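Local structure of taurine dioxygenase (Burkholderia ambifaria, 5VN6) at residues 133-138 with 255-260. The protein probably catalyses the iron-dependent oxygenation of taurine as a dioxygenase of the TauD/TfdA type. Sequence-based numbering, arbitrary orientation.
Sequences TMWANM and SVAIWD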
loop_
_atom_site.group_PDB
_atom_site.type_symbol
_atom_site.label_atom_id
_atom_site.label_comp_id
_atom_site.label_asym_id
_atom_site.label_seq_id
_atom_site.Cartn_x
_atom_site.Cartn_y
_atom_site.Cartn_z
ATOM N N THR A 133 9.353 -0.605 -5.010
ATOM C CA THR A 133 8.876 -1.975 -4.843
ATOM C C THR A 133 8.370 -2.124 -3.416
ATOM O O THR A 133 8.953 -1.563 -2.479
ATOM C CB THR A 133 9.987 -3.013 -5.144
ATOM O OG1 THR A 133 10.537 -2.751 -6.442
ATOM C CG2 THR A 133 9.440 -4.447 -5.112
ATOM N N MET A 134 7.269 -2.848 -3.254
ATOM C CA MET A 134 6.694 -3.093 -1.941
ATOM C C MET A 134 6.695 -4.575 -1.652
ATOM O O MET A 134 6.611 -5.391 -2.572
ATOM C CB MET A 134 5.254 -2.569 -1.840
ATOM C CG MET A 134 5.112 -1.117 -2.269
ATOM S SD MET A 134 3.399 -0.585 -2.160
ATOM C CE MET A 134 3.121 -0.773 -0.403
ATOM N N TRP A 135 6.802 -4.915 -0.366
ATOM C CA TRP A 135 6.651 -6.280 0.111
ATOM C C TRP A 135 5.607 -6.317 1.216
ATOM O O TRP A 135 5.415 -5.337 1.939
ATOM C CB TRP A 135 7.987 -6.875 0.657
ATOM C CG TRP A 135 9.000 -7.227 -0.373
ATOM C CD1 TRP A 135 9.292 -8.470 -0.831
ATOM C CD2 TRP A 135 9.889 -6.324 -1.059
ATOM N NE1 TRP A 135 10.299 -8.407 -1.764
ATOM C CE2 TRP A 135 10.680 -7.100 -1.925
ATOM C CE3 TRP A 135 10.079 -4.936 -1.029
ATOM C CZ2 TRP A 135 11.657 -6.541 -2.758
ATOM C CZ3 TRP A 135 11.037 -4.378 -1.854
ATOM C CH2 TRP A 135 11.817 -5.178 -2.707
ATOM N N ALA A 136 4.957 -7.478 1.370
ATOM C CA ALA A 136 3.972 -7.699 2.415
ATOM C C ALA A 136 4.328 -8.977 3.176
ATOM O O ALA A 136 4.804 -9.952 2.585
ATOM C CB ALA A 136 2.551 -7.801 1.838
ATOM N N ASN A 137 4.124 -8.952 4.488
ATOM C CA ASN A 137 4.459 -10.062 5.379
ATOM C C ASN A 137 3.248 -10.991 5.438
ATOM O O ASN A 137 2.261 -10.700 6.111
ATOM C CB ASN A 137 4.845 -9.518 6.752
ATOM C CG ASN A 137 5.208 -10.604 7.752
ATOM O OD1 ASN A 137 4.803 -11.760 7.630
ATOM N ND2 ASN A 137 5.974 -10.223 8.765
ATOM N N MET A 138 3.301 -12.111 4.718
ATOM C CA MET A 138 2.150 -13.011 4.735
ATOM C C MET A 138 2.154 -13.962 5.930
ATOM O O MET A 138 1.204 -14.735 6.086
ATOM C CB MET A 138 2.078 -13.800 3.420
ATOM C CG MET A 138 2.041 -12.897 2.194
ATOM S SD MET A 138 0.836 -11.528 2.291
ATOM C CE MET A 138 -0.696 -12.484 2.291
ATOM N N SER A 255 21.502 -0.233 -5.361
ATOM C CA SER A 255 20.717 -0.721 -4.238
ATOM C C SER A 255 20.345 -2.183 -4.479
ATOM O O SER A 255 20.192 -2.626 -5.624
ATOM C CB SER A 255 19.448 0.120 -4.057
ATOM O OG SER A 255 19.731 1.399 -3.504
ATOM N N VAL A 256 20.205 -2.938 -3.389
ATOM C CA VAL A 256 19.961 -4.374 -3.446
ATOM C C VAL A 256 18.829 -4.716 -2.485
ATOM O O VAL A 256 18.748 -4.158 -1.381
ATOM C CB VAL A 256 21.249 -5.175 -3.117
ATOM C CG1 VAL A 256 20.970 -6.672 -2.976
ATOM C CG2 VAL A 256 22.302 -4.947 -4.187
ATOM N N ALA A 257 17.928 -5.596 -2.931
ATOM C CA ALA A 257 16.908 -6.217 -2.090
ATOM C C ALA A 257 17.148 -7.720 -2.067
ATOM O O ALA A 257 17.398 -8.328 -3.114
ATOM C CB ALA A 257 15.488 -5.945 -2.592
ATOM N N ILE A 258 17.086 -8.309 -0.877
ATOM C CA ILE A 258 17.110 -9.758 -0.696
ATOM C C ILE A 258 15.818 -10.129 0.010
ATOM O O ILE A 258 15.543 -9.604 1.094
ATOM C CB ILE A 258 18.310 -10.217 0.159
ATOM C CG1 ILE A 258 19.621 -9.552 -0.278
ATOM C CG2 ILE A 258 18.397 -11.745 0.176
ATOM C CD1 ILE A 258 20.700 -9.548 0.814
ATOM N N TRP A 259 15.036 -11.046 -0.567
ATOM C CA TRP A 259 13.787 -11.392 0.103
ATOM C C TRP A 259 13.492 -12.885 0.087
ATOM O O TRP A 259 13.908 -13.630 -0.815
ATOM C CB TRP A 259 12.581 -10.626 -0.467
ATOM C CG TRP A 259 12.120 -10.992 -1.852
ATOM C CD1 TRP A 259 11.146 -11.897 -2.192
ATOM C CD2 TRP A 259 12.558 -10.389 -3.079
ATOM N NE1 TRP A 259 10.982 -11.918 -3.567
ATOM C CE2 TRP A 259 11.829 -10.995 -4.129
ATOM C CE3 TRP A 259 13.508 -9.404 -3.390
ATOM C CZ2 TRP A 259 12.018 -10.643 -5.473
ATOM C CZ3 TRP A 259 13.691 -9.050 -4.721
ATOM C CH2 TRP A 259 12.948 -9.675 -5.748
ATOM N N ASP A 260 12.748 -13.291 1.121
ATOM C CA ASP A 260 12.295 -14.661 1.324
ATOM C C ASP A 260 10.934 -14.781 0.651
ATOM O O ASP A 260 9.921 -14.352 1.195
ATOM C CB ASP A 260 12.254 -14.990 2.816
ATOM C CG ASP A 260 11.700 -16.404 3.122
ATOM O OD1 ASP A 260 11.170 -17.099 2.228
ATOM O OD2 ASP A 260 11.819 -16.833 4.286
#
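W135 and W259 meet in a T-shaped (edge-to-face) stack. The edge of the W135 indole is turned to the face of W259. The two five-membered rings have centroids 4.5 Å apart, and their planes stand at 60°. W135 NE1 leads the approach. It lies 3.1 Å above the W259 plane, displaced toward the rim. The W259 atom nearest to W135 NE1 is CG, at 3.2 Å. This places the indole N-H group next to the pi face of W259. The six-membered rings also touch, with W135 CZ2 3.5 Å from W259 CE3. With CG between its backbone N and carbonyl carbon (chi1 70°), W259 lays its ring across the path of the W135 edge and receives NE1 on a face. The far end of the W135 ring reaches A257, whose CB is 3.8 Å from W135 CH2. On its own strand, T133 CG2 packs 3.4 Å above one face of the W135 ring. All three touching residues are buried.

The contact joins the two sheets of the double-stranded beta-helix (jelly-roll) core, the cupin-type fold of this family. Strand 133-137 is the middle strand of the smaller sheet, between 246-249 and 264-268, and strand 256-260 runs in the larger sheet, between 49-52 and 118-125. F51 and V49, from strand 49-52, add to the packing on W135; F51 makes an edge-to-face contact with its ring. W259 extends the cluster toward the metal site: its nearest side-chain atoms are about 4 Å from those of D108 and H266, which bind the magnesium ion together with H106.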